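Local coordinates for manganese-containing pseudocatalase (Thermus thermophilus, PDB 2V8T), which probably breaks down hydrogen peroxide into water and dioxygen at a site holding two manganese ions in each subunit, at residues A24-L29 with L163-M168; L154-R159 with L208-I213; I178-V183 with K222-L227. All blocks are in the same frame, centred on the assembly; numbering follows the deposited sequence.

How the interactions relate
From the N terminus, residues 24-29 come first, and interaction 1 closes a long loop, holding helices 36-49 and 57-85, when 163-168 returns to them. Interaction 2 opens within that loop, at 154-159, and ends beyond it at 208-213, so the two cross. Interaction 3 starts at 178-183 on helix 172-200, after interaction 1 has closed, and crosses interaction 2 by ending at 222-227. Helix 144-166 serves interactions 1 and 2, which meet where Leu163 packs on Pro211 and Ile213; Leu182 packs on Arg159 and joins interaction 3 to interaction 2. Together they tie the N-terminal helices, two long core helices and the chain beyond them.

Interaction 1 (A24-L29 with L163-M168); sequences AAVQAL and LRVYEM
Val165 is the side chain round which residues 24-29 gather, and each of its carbons has a partner. Val165 CB lies 4.0 Å from Leu29 CD1. Val165 CG1, anti to the backbone N (chi1 172°), reaches that same Leu29 methyl and also stands 4.0 Å from Val26 CG2, the two valine side chains crossing at about a right angle. Val165 CG2, anti to the carbonyl carbon, turns the other way: it is 3.9 Å from Leu29 CD2, rests against the backbone with Ala25 O 3.8 Å off, and faces Ala28 CB more loosely. The branches of Leu29 and Val165 thus meet tip to tip, the leucine fork reaching both branches of the valine. The carbonyl of Ala25 is not left without a donor beside these methyls, since Ala28 N bonds to Ala25 O at 3.0 Å. The long helices form the four-helix core expected of the ferritin clan, helix 144-166 among them, and the turns of 24-29 pack against its C-terminal part. Ile178 of helix 172-200 touches both Val165 and Leu29. Replacing Leu29 by an alanine would probably loosen the packing on Val165 and Ile178, since both methyls that meet them would be gone, about 6 Å from the side chain of the manganese ligand Glu36. At the other end of the contact Met168 bends at chi3 (64°) and brings its terminal methyl back, Met168 CE lying 3.9 Å from Ala25 CB. Gln27 points away from Val165, its amide hydrogen-bonded to His115 and to the carbonyls of Leu124 and Met126. Arg164 leads off to the neighbouring subunits, forming a salt bridge with Glu280 of the second.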
loop_
_atom_site.group_PDB
_atom_site.type_symbol
_atom_site.label_atom_id
_atom_site.label_comp_id
_atom_site.label_asym_id
_atom_site.label_seq_id
_atom_site.Cartn_x
_atom_site.Cartn_y
_atom_site.Cartn_z
ATOM N N ALA A 24 -11.948 17.146 -5.570
ATOM C CA ALA A 24 -11.461 15.768 -5.692
ATOM C C ALA A 24 -10.629 15.583 -6.935
ATOM O O ALA A 24 -9.650 14.831 -6.915
ATOM C CB ALA A 24 -12.641 14.795 -5.673
ATOM N N ALA A 25 -10.996 16.247 -8.055
ATOM C CA ALA A 25 -10.220 16.138 -9.279
ATOM C C ALA A 25 -8.863 16.879 -9.131
ATOM O O ALA A 25 -7.817 16.386 -9.523
ATOM C CB ALA A 25 -11.011 16.709 -10.462
ATOM N N VAL A 26 -8.936 18.091 -8.557
ATOM C CA VAL A 26 -7.729 18.886 -8.359
ATOM C C VAL A 26 -6.732 18.180 -7.432
ATOM O O VAL A 26 -5.523 18.379 -7.550
ATOM C CB VAL A 26 -8.080 20.330 -7.902
ATOM C CG1 VAL A 26 -6.816 21.119 -7.573
ATOM C CG2 VAL A 26 -8.872 21.035 -9.010
ATOM N N GLN A 27 -7.225 17.299 -6.537
ATOM C CA GLN A 27 -6.306 16.491 -5.744
ATOM C C GLN A 27 -5.285 15.741 -6.589
ATOM O O GLN A 27 -4.176 15.504 -6.110
ATOM C CB GLN A 27 -7.064 15.512 -4.842
ATOM C CG GLN A 27 -7.701 16.120 -3.607
ATOM C CD GLN A 27 -6.800 16.480 -2.447
ATOM O OE1 GLN A 27 -7.283 17.073 -1.454
ATOM N NE2 GLN A 27 -5.518 16.150 -2.494
ATOM N N ALA A 28 -5.635 15.307 -7.811
ATOM C CA ALA A 28 -4.625 14.645 -8.634
ATOM C C ALA A 28 -3.366 15.486 -8.799
ATOM O O ALA A 28 -2.259 14.960 -8.931
ATOM C CB ALA A 28 -5.173 14.325 -10.036
ATOM N N LEU A 29 -3.558 16.800 -8.837
ATOM C CA LEU A 29 -2.493 17.763 -9.064
ATOM C C LEU A 29 -1.713 18.082 -7.793
ATOM O O LEU A 29 -0.716 18.801 -7.842
ATOM C CB LEU A 29 -3.056 19.059 -9.672
ATOM C CG LEU A 29 -3.981 18.837 -10.883
ATOM C CD1 LEU A 29 -4.394 20.196 -11.442
ATOM C CD2 LEU A 29 -3.325 17.964 -11.949
ATOM N N LEU A 163 -3.648 19.699 -17.715
ATOM C CA LEU A 163 -4.526 19.975 -18.845
ATOM C C LEU A 163 -5.845 19.189 -18.719
ATOM O O LEU A 163 -6.927 19.722 -18.979
ATOM C CB LEU A 163 -3.850 19.627 -20.160
ATOM C CG LEU A 163 -2.732 20.586 -20.589
ATOM C CD1 LEU A 163 -1.866 19.913 -21.663
ATOM C CD2 LEU A 163 -3.293 21.887 -21.117
ATOM N N ARG A 164 -5.737 17.906 -18.382
ATOM C CA ARG A 164 -6.959 17.092 -18.296
ATOM C C ARG A 164 -7.867 17.554 -17.159
ATOM O O ARG A 164 -9.076 17.651 -17.334
ATOM C CB ARG A 164 -6.583 15.617 -18.149
ATOM C CG ARG A 164 -5.968 15.070 -19.434
ATOM C CD ARG A 164 -5.294 13.714 -19.211
ATOM N NE ARG A 164 -4.783 13.213 -20.484
ATOM C CZ ARG A 164 -4.122 12.067 -20.612
ATOM N NH1 ARG A 164 -3.725 11.388 -19.563
ATOM N NH2 ARG A 164 -3.793 11.673 -21.832
ATOM N N VAL A 165 -7.291 17.897 -15.989
ATOM C CA VAL A 165 -8.120 18.397 -14.904
ATOM C C VAL A 165 -8.735 19.736 -15.305
ATOM O O VAL A 165 -9.905 20.022 -14.995
ATOM C CB VAL A 165 -7.316 18.490 -13.602
ATOM C CG1 VAL A 165 -8.106 19.205 -12.503
ATOM C CG2 VAL A 165 -6.942 17.082 -13.117
ATOM N N TYR A 166 -7.985 20.611 -15.992
ATOM C CA TYR A 166 -8.529 21.861 -16.492
ATOM C C TYR A 166 -9.785 21.630 -17.303
ATOM O O TYR A 166 -10.773 22.366 -17.234
ATOM C CB TYR A 166 -7.460 22.580 -17.341
ATOM C CG TYR A 166 -7.925 23.891 -17.892
ATOM C CD1 TYR A 166 -8.562 23.950 -19.103
ATOM C CD2 TYR A 166 -7.667 25.102 -17.232
ATOM C CE1 TYR A 166 -8.986 25.159 -19.629
ATOM C CE2 TYR A 166 -8.069 26.308 -17.741
ATOM C CZ TYR A 166 -8.751 26.323 -18.952
ATOM O OH TYR A 166 -9.181 27.515 -19.531
ATOM N N GLU A 167 -9.754 20.582 -18.148
ATOM C CA GLU A 167 -10.867 20.238 -19.006
ATOM C C GLU A 167 -12.066 19.632 -18.276
ATOM O O GLU A 167 -13.134 19.464 -18.888
ATOM C CB GLU A 167 -10.390 19.301 -20.110
ATOM C CG GLU A 167 -9.441 20.000 -21.091
ATOM C CD GLU A 167 -9.041 19.059 -22.171
ATOM O OE1 GLU A 167 -8.476 17.976 -21.732
ATOM O OE2 GLU A 167 -9.212 19.270 -23.363
ATOM N N MET A 168 -11.898 19.302 -16.979
ATOM C CA MET A 168 -12.960 18.780 -16.144
ATOM C C MET A 168 -13.636 19.863 -15.298
ATOM O O MET A 168 -14.746 19.625 -14.828
ATOM C CB MET A 168 -12.386 17.665 -15.211
ATOM C CG MET A 168 -11.837 16.470 -15.957
ATOM S SD MET A 168 -10.792 15.356 -14.922
ATOM C CE MET A 168 -12.021 14.755 -13.687
#

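Interaction 2 (L154-R159 with L208-I213); sequences LEVAAR and LPIPKI. With MN (manganese (II) ion), chain D.
Arg159 NH1 is gripped by three backbone carbonyl oxygens. The straightest bond, from Arg159 NH1, runs 3.0 Å to Ile210 O (160°); a more bent one from Arg159 NH1 reaches Ile213 O at 3.2 Å, and a weak third goes to Pro211 O. Arg159 NH2 takes Ile213 O as well, at 2.8 Å and 161°, so the guanidinium holds that oxygen end-on with two nitrogens. These oxygens lie near the guanidinium plane, yet NH1 stands 68° out of the Ile210 carbonyl plane, away from its lone pairs. With carbonyl oxygens gathered at its NH1/NH2 edge, the buried charge is likely to stay protonated. Asn215 OD1 takes a further bond from NH2 and, with the bonds to Ile210 and Ile213, fixes the rotation of the group. CG leaves anti to the backbone N, and the chain runs extended to NE, carrying the charge out from the helix. The loop that presents these oxygens has cis peptide bonds before Pro209 and Pro211 and an inverse gamma turn centred on Lys212. Beside it, apolar side chains meet: Val156 CG1 lies 3.8 Å from Leu208 CD2, and Val156 CB 4.0 Å from Ile210 CB. Glu155, one residue from Val156, chelates manganese by OE1 (2.4 Å) and OE2 (2.2 Å); Glu70, His188 and a water are among the ion's other ligands. The 208-213 loop, running between helices 172-200 and 219-226, thus lies along helix 144-166, with Leu146 of the third subunit against Val156 and Ile210, and Phe281 and Phe285 of the second against Pro211 and Ile213.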
loop_
_atom_site.group_PDB
_atom_site.type_symbol
_atom_site.label_atom_id
_atom_site.label_comp_id
_atom_site.label_asym_id
_atom_site.label_seq_id
_atom_site.Cartn_x
_atom_site.Cartn_y
_atom_site.Cartn_z
ATOM N N LEU A 154 8.814 14.034 -16.105
ATOM C CA LEU A 154 7.910 14.313 -14.992
ATOM C C LEU A 154 7.152 15.604 -15.262
ATOM O O LEU A 154 5.946 15.700 -15.009
ATOM C CB LEU A 154 8.643 14.479 -13.676
ATOM C CG LEU A 154 8.099 13.951 -12.358
ATOM C CD1 LEU A 154 8.914 14.620 -11.184
ATOM C CD2 LEU A 154 6.584 13.886 -12.265
ATOM N N GLU A 155 7.839 16.662 -15.717
ATOM C CA GLU A 155 7.168 17.899 -15.963
ATOM C C GLU A 155 6.117 17.806 -17.042
ATOM O O GLU A 155 5.047 18.411 -16.926
ATOM C CB GLU A 155 8.162 19.050 -16.269
ATOM C CG GLU A 155 8.983 19.463 -15.061
ATOM C CD GLU A 155 8.252 20.273 -14.000
ATOM O OE1 GLU A 155 7.276 20.994 -14.299
ATOM O OE2 GLU A 155 8.738 20.318 -12.824
ATOM N N VAL A 156 6.402 17.096 -18.146
ATOM C CA VAL A 156 5.395 17.014 -19.213
ATOM C C VAL A 156 4.252 16.047 -18.847
ATOM O O VAL A 156 3.116 16.271 -19.283
ATOM C CB VAL A 156 6.015 16.766 -20.588
ATOM C CG1 VAL A 156 6.866 17.961 -21.000
ATOM C CG2 VAL A 156 6.796 15.467 -20.691
ATOM N N ALA A 157 4.524 15.013 -18.058
ATOM C CA ALA A 157 3.444 14.160 -17.544
ATOM C C ALA A 157 2.543 14.984 -16.588
ATOM O O ALA A 157 1.315 14.940 -16.675
ATOM C CB ALA A 157 4.029 12.947 -16.842
ATOM N N ALA A 158 3.174 15.754 -15.704
ATOM C CA ALA A 158 2.419 16.631 -14.801
ATOM C C ALA A 158 1.592 17.634 -15.593
ATOM O O ALA A 158 0.446 17.916 -15.249
ATOM C CB ALA A 158 3.366 17.343 -13.848
ATOM N N ARG A 159 2.164 18.191 -16.658
ATOM C CA ARG A 159 1.434 19.120 -17.515
ATOM C C ARG A 159 0.197 18.461 -18.107
ATOM O O ARG A 159 -0.881 19.047 -18.179
ATOM C CB ARG A 159 2.328 19.622 -18.643
ATOM C CG ARG A 159 1.664 20.690 -19.490
ATOM C CD ARG A 159 2.283 20.827 -20.820
ATOM N NE ARG A 159 1.726 21.959 -21.559
ATOM C CZ ARG A 159 1.371 21.928 -22.829
ATOM N NH1 ARG A 159 1.519 20.845 -23.561
ATOM N NH2 ARG A 159 0.801 22.991 -23.382
ATOM N N LEU A 208 9.195 19.871 -27.326
ATOM C CA LEU A 208 8.105 20.566 -26.663
ATOM C C LEU A 208 7.227 21.267 -27.707
ATOM O O LEU A 208 7.740 21.722 -28.746
ATOM C CB LEU A 208 8.656 21.581 -25.661
ATOM C CG LEU A 208 9.492 20.956 -24.534
ATOM C CD1 LEU A 208 10.206 22.024 -23.702
ATOM C CD2 LEU A 208 8.647 20.055 -23.620
ATOM N N PRO A 209 5.937 21.449 -27.438
ATOM C CA PRO A 209 5.238 21.004 -26.223
ATOM C C PRO A 209 4.824 19.508 -26.340
ATOM O O PRO A 209 4.610 18.974 -27.423
ATOM C CB PRO A 209 4.019 21.913 -26.189
ATOM C CG PRO A 209 3.690 22.134 -27.659
ATOM C CD PRO A 209 5.050 22.244 -28.309
ATOM N N ILE A 210 4.649 18.926 -25.166
ATOM C CA ILE A 210 4.031 17.623 -24.964
ATOM C C ILE A 210 2.904 17.818 -23.943
ATOM O O ILE A 210 3.158 18.381 -22.883
ATOM C CB ILE A 210 5.031 16.595 -24.426
ATOM C CG1 ILE A 210 6.171 16.378 -25.414
ATOM C CG2 ILE A 210 4.326 15.287 -24.104
ATOM C CD1 ILE A 210 7.376 15.647 -24.798
ATOM N N PRO A 211 1.676 17.326 -24.216
ATOM C CA PRO A 211 1.176 16.949 -25.530
ATOM C C PRO A 211 1.304 18.111 -26.516
ATOM O O PRO A 211 1.659 19.235 -26.127
ATOM C CB PRO A 211 -0.324 16.663 -25.266
ATOM C CG PRO A 211 -0.388 16.418 -23.768
ATOM C CD PRO A 211 0.606 17.377 -23.210
ATOM N N LYS A 212 1.024 17.825 -27.792
ATOM C CA LYS A 212 1.226 18.819 -28.850
ATOM C C LYS A 212 0.048 19.760 -28.918
ATOM O O LYS A 212 -0.805 19.757 -29.831
ATOM C CB LYS A 212 1.552 18.143 -30.168
ATOM C CG LYS A 212 2.061 19.098 -31.218
ATOM C CD LYS A 212 3.425 19.738 -30.884
ATOM C CE LYS A 212 4.609 18.797 -30.911
ATOM N NZ LYS A 212 4.675 18.069 -32.092
ATOM N N ILE A 213 -0.035 20.603 -27.889
ATOM C CA ILE A 213 -1.032 21.650 -27.725
ATOM C C ILE A 213 -0.283 22.780 -27.044
ATOM O O ILE A 213 0.506 22.559 -26.111
ATOM C CB ILE A 213 -2.250 21.212 -26.894
ATOM C CG1 ILE A 213 -3.274 22.338 -26.838
ATOM C CG2 ILE A 213 -1.865 20.640 -25.494
ATOM C CD1 ILE A 213 -4.596 21.963 -26.154
HETATM MN MN MN D . 7.427 21.917 -12.057
HETATM O O HOH W 1 5.880 21.056 -10.785
#

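Interaction 3 (I178-V183 with K222-L227); sequences IGYLLV and KKYMDL
Two tyrosines, one from each helix, meet as a T-shaped pair: the edge of Tyr180 is directed at the face of Tyr224, with ring centroids 5.1 Å apart and planes at 77°. The atom at the point of the T is Tyr180 CD1, poised over the centre of the Tyr224 ring and 3.8 Å from Tyr224 CD1. Tyr180 CG is anti to the backbone N (chi1 -176°), which brings the CD1 edge over Tyr224. Tyr180 CB, placed by the helix backbone, lies over the same face and makes a CH-pi contact, 4.1 Å from the Tyr224 centroid. The CD2-CE2 side of the Tyr224 ring lies against the backbone of helix 172-200, where Tyr224 CD2 comes 3.6 Å from Tyr180 CA and also touches the carbonyl carbon of Gly179. The opposite face of Tyr224 carries Lys223 CE, displaced toward the rim, so the ring is held between an aliphatic chain and an aromatic edge. One turn on from Tyr180, Val183 uses a single methyl twice: Val183 CG2 is 4.0 Å from Tyr224 CB and 3.9 Å from Met225 CG. The contact packs the short outer helix 219-226 on the long core helix 172-200; their segments pass 8.8 Å apart at a crossing angle of -54°, with Tyr180 opposite Tyr224 in register and Val183 opposite Met225. Farther round helix 219-226, Lys222 NZ and Asp226 OD2 form a salt bridge on the exposed side. Tyr180 OH bonds to Gln9 NE2, and the Tyr180 side chain is about 5 Å from that of the manganese ligand His73; Lys223 NZ makes a salt bridge to Glu176. No hydrogen bond crosses between the segments, so dispersion and the weak attraction of ring and aliphatic C-H groups for a pi face hold this pair together.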
loop_
_atom_site.group_PDB
_atom_site.type_symbol
_atom_site.label_atom_id
_atom_site.label_comp_id
_atom_site.label_asym_id
_atom_site.label_seq_id
_atom_site.Cartn_x
_atom_site.Cartn_y
_atom_site.Cartn_z
ATOM N N ILE A 178 -4.375 26.463 -12.554
ATOM C CA ILE A 178 -3.840 25.559 -13.559
ATOM C C ILE A 178 -3.175 26.353 -14.668
ATOM O O ILE A 178 -2.108 26.006 -15.157
ATOM C CB ILE A 178 -4.893 24.587 -14.084
ATOM C CG1 ILE A 178 -5.322 23.623 -12.991
ATOM C CG2 ILE A 178 -4.345 23.893 -15.337
ATOM C CD1 ILE A 178 -6.566 22.816 -13.308
ATOM N N GLY A 179 -3.826 27.453 -15.117
ATOM C CA GLY A 179 -3.181 28.250 -16.146
ATOM C C GLY A 179 -1.787 28.720 -15.720
ATOM O O GLY A 179 -0.843 28.704 -16.517
ATOM N N TYR A 180 -1.679 29.156 -14.483
ATOM C CA TYR A 180 -0.384 29.619 -13.967
ATOM C C TYR A 180 0.628 28.471 -13.944
ATOM O O TYR A 180 1.778 28.619 -14.391
ATOM C CB TYR A 180 -0.553 30.252 -12.586
ATOM C CG TYR A 180 0.730 30.831 -12.066
ATOM C CD1 TYR A 180 1.269 31.965 -12.646
ATOM C CD2 TYR A 180 1.429 30.269 -11.020
ATOM C CE1 TYR A 180 2.458 32.546 -12.207
ATOM C CE2 TYR A 180 2.660 30.859 -10.598
ATOM C CZ TYR A 180 3.123 32.005 -11.199
ATOM O OH TYR A 180 4.347 32.537 -10.751
ATOM N N LEU A 181 0.214 27.324 -13.403
ATOM C CA LEU A 181 1.147 26.209 -13.279
ATOM C C LEU A 181 1.455 25.528 -14.604
ATOM O O LEU A 181 2.509 24.891 -14.720
ATOM C CB LEU A 181 0.691 25.250 -12.202
ATOM C CG LEU A 181 0.680 25.843 -10.774
ATOM C CD1 LEU A 181 0.377 24.757 -9.747
ATOM C CD2 LEU A 181 2.002 26.551 -10.419
ATOM N N LEU A 182 0.598 25.676 -15.610
ATOM C CA LEU A 182 0.987 25.248 -16.973
ATOM C C LEU A 182 2.172 26.080 -17.446
ATOM O O LEU A 182 3.112 25.572 -18.083
ATOM C CB LEU A 182 -0.174 25.409 -17.940
ATOM C CG LEU A 182 -1.290 24.384 -17.792
ATOM C CD1 LEU A 182 -2.483 24.807 -18.631
ATOM C CD2 LEU A 182 -0.803 22.971 -18.161
ATOM N N VAL A 183 2.144 27.389 -17.174
ATOM C CA VAL A 183 3.252 28.254 -17.580
ATOM C C VAL A 183 4.514 27.914 -16.787
ATOM O O VAL A 183 5.605 27.774 -17.352
ATOM C CB VAL A 183 2.831 29.729 -17.478
ATOM C CG1 VAL A 183 4.059 30.624 -17.762
ATOM C CG2 VAL A 183 1.700 29.992 -18.458
ATOM N N LYS A 222 -2.504 31.742 -21.381
ATOM C CA LYS A 222 -2.165 32.771 -22.351
ATOM C C LYS A 222 -1.954 34.117 -21.621
ATOM O O LYS A 222 -1.026 34.861 -21.931
ATOM C CB LYS A 222 -3.234 32.837 -23.424
ATOM C CG LYS A 222 -2.823 33.664 -24.615
ATOM C CD LYS A 222 -3.210 35.047 -24.557
ATOM C CE LYS A 222 -2.973 35.738 -25.958
ATOM N NZ LYS A 222 -3.503 37.088 -25.705
ATOM N N LYS A 223 -2.841 34.454 -20.679
ATOM C CA LYS A 223 -2.668 35.698 -19.932
ATOM C C LYS A 223 -1.316 35.741 -19.213
ATOM O O LYS A 223 -0.591 36.741 -19.268
ATOM C CB LYS A 223 -3.795 35.876 -18.945
ATOM C CG LYS A 223 -3.704 37.170 -18.112
ATOM C CD LYS A 223 -4.688 37.266 -16.949
ATOM C CE LYS A 223 -4.506 36.209 -15.853
ATOM N NZ LYS A 223 -5.677 36.108 -14.961
ATOM N N TYR A 224 -0.958 34.646 -18.528
ATOM C CA TYR A 224 0.317 34.627 -17.817
ATOM C C TYR A 224 1.513 34.713 -18.764
ATOM O O TYR A 224 2.515 35.330 -18.399
ATOM C CB TYR A 224 0.387 33.418 -16.873
ATOM C CG TYR A 224 -0.611 33.512 -15.747
ATOM C CD1 TYR A 224 -0.533 34.539 -14.819
ATOM C CD2 TYR A 224 -1.604 32.550 -15.559
ATOM C CE1 TYR A 224 -1.492 34.627 -13.808
ATOM C CE2 TYR A 224 -2.531 32.642 -14.561
ATOM C CZ TYR A 224 -2.491 33.684 -13.700
ATOM O OH TYR A 224 -3.463 33.810 -12.709
ATOM N N MET A 225 1.405 34.125 -19.955
ATOM C CA MET A 225 2.460 34.319 -20.967
ATOM C C MET A 225 2.485 35.760 -21.449
ATOM O O MET A 225 3.582 36.327 -21.671
ATOM C CB MET A 225 2.295 33.368 -22.131
ATOM C CG MET A 225 2.516 31.983 -21.713
ATOM S SD MET A 225 2.703 30.800 -23.019
ATOM C CE MET A 225 1.257 30.904 -23.522
ATOM N N ASP A 226 1.331 36.398 -21.613
ATOM C CA ASP A 226 1.308 37.799 -22.024
ATOM C C ASP A 226 1.983 38.678 -20.965
ATOM O O ASP A 226 2.506 39.747 -21.312
ATOM C CB ASP A 226 -0.109 38.253 -22.251
ATOM C CG ASP A 226 -0.758 37.691 -23.467
ATOM O OD1 ASP A 226 -0.050 37.213 -24.385
ATOM O OD2 ASP A 226 -2.019 37.776 -23.574
ATOM N N LEU A 227 2.004 38.244 -19.697
ATOM C CA LEU A 227 2.696 38.936 -18.620
ATOM C C LEU A 227 4.194 38.591 -18.564
ATOM O O LEU A 227 4.910 39.169 -17.734
ATOM C CB LEU A 227 2.032 38.621 -17.273
ATOM C CG LEU A 227 0.608 39.130 -17.123
ATOM C CD1 LEU A 227 0.078 38.732 -15.748
ATOM C CD2 LEU A 227 0.557 40.644 -17.283
#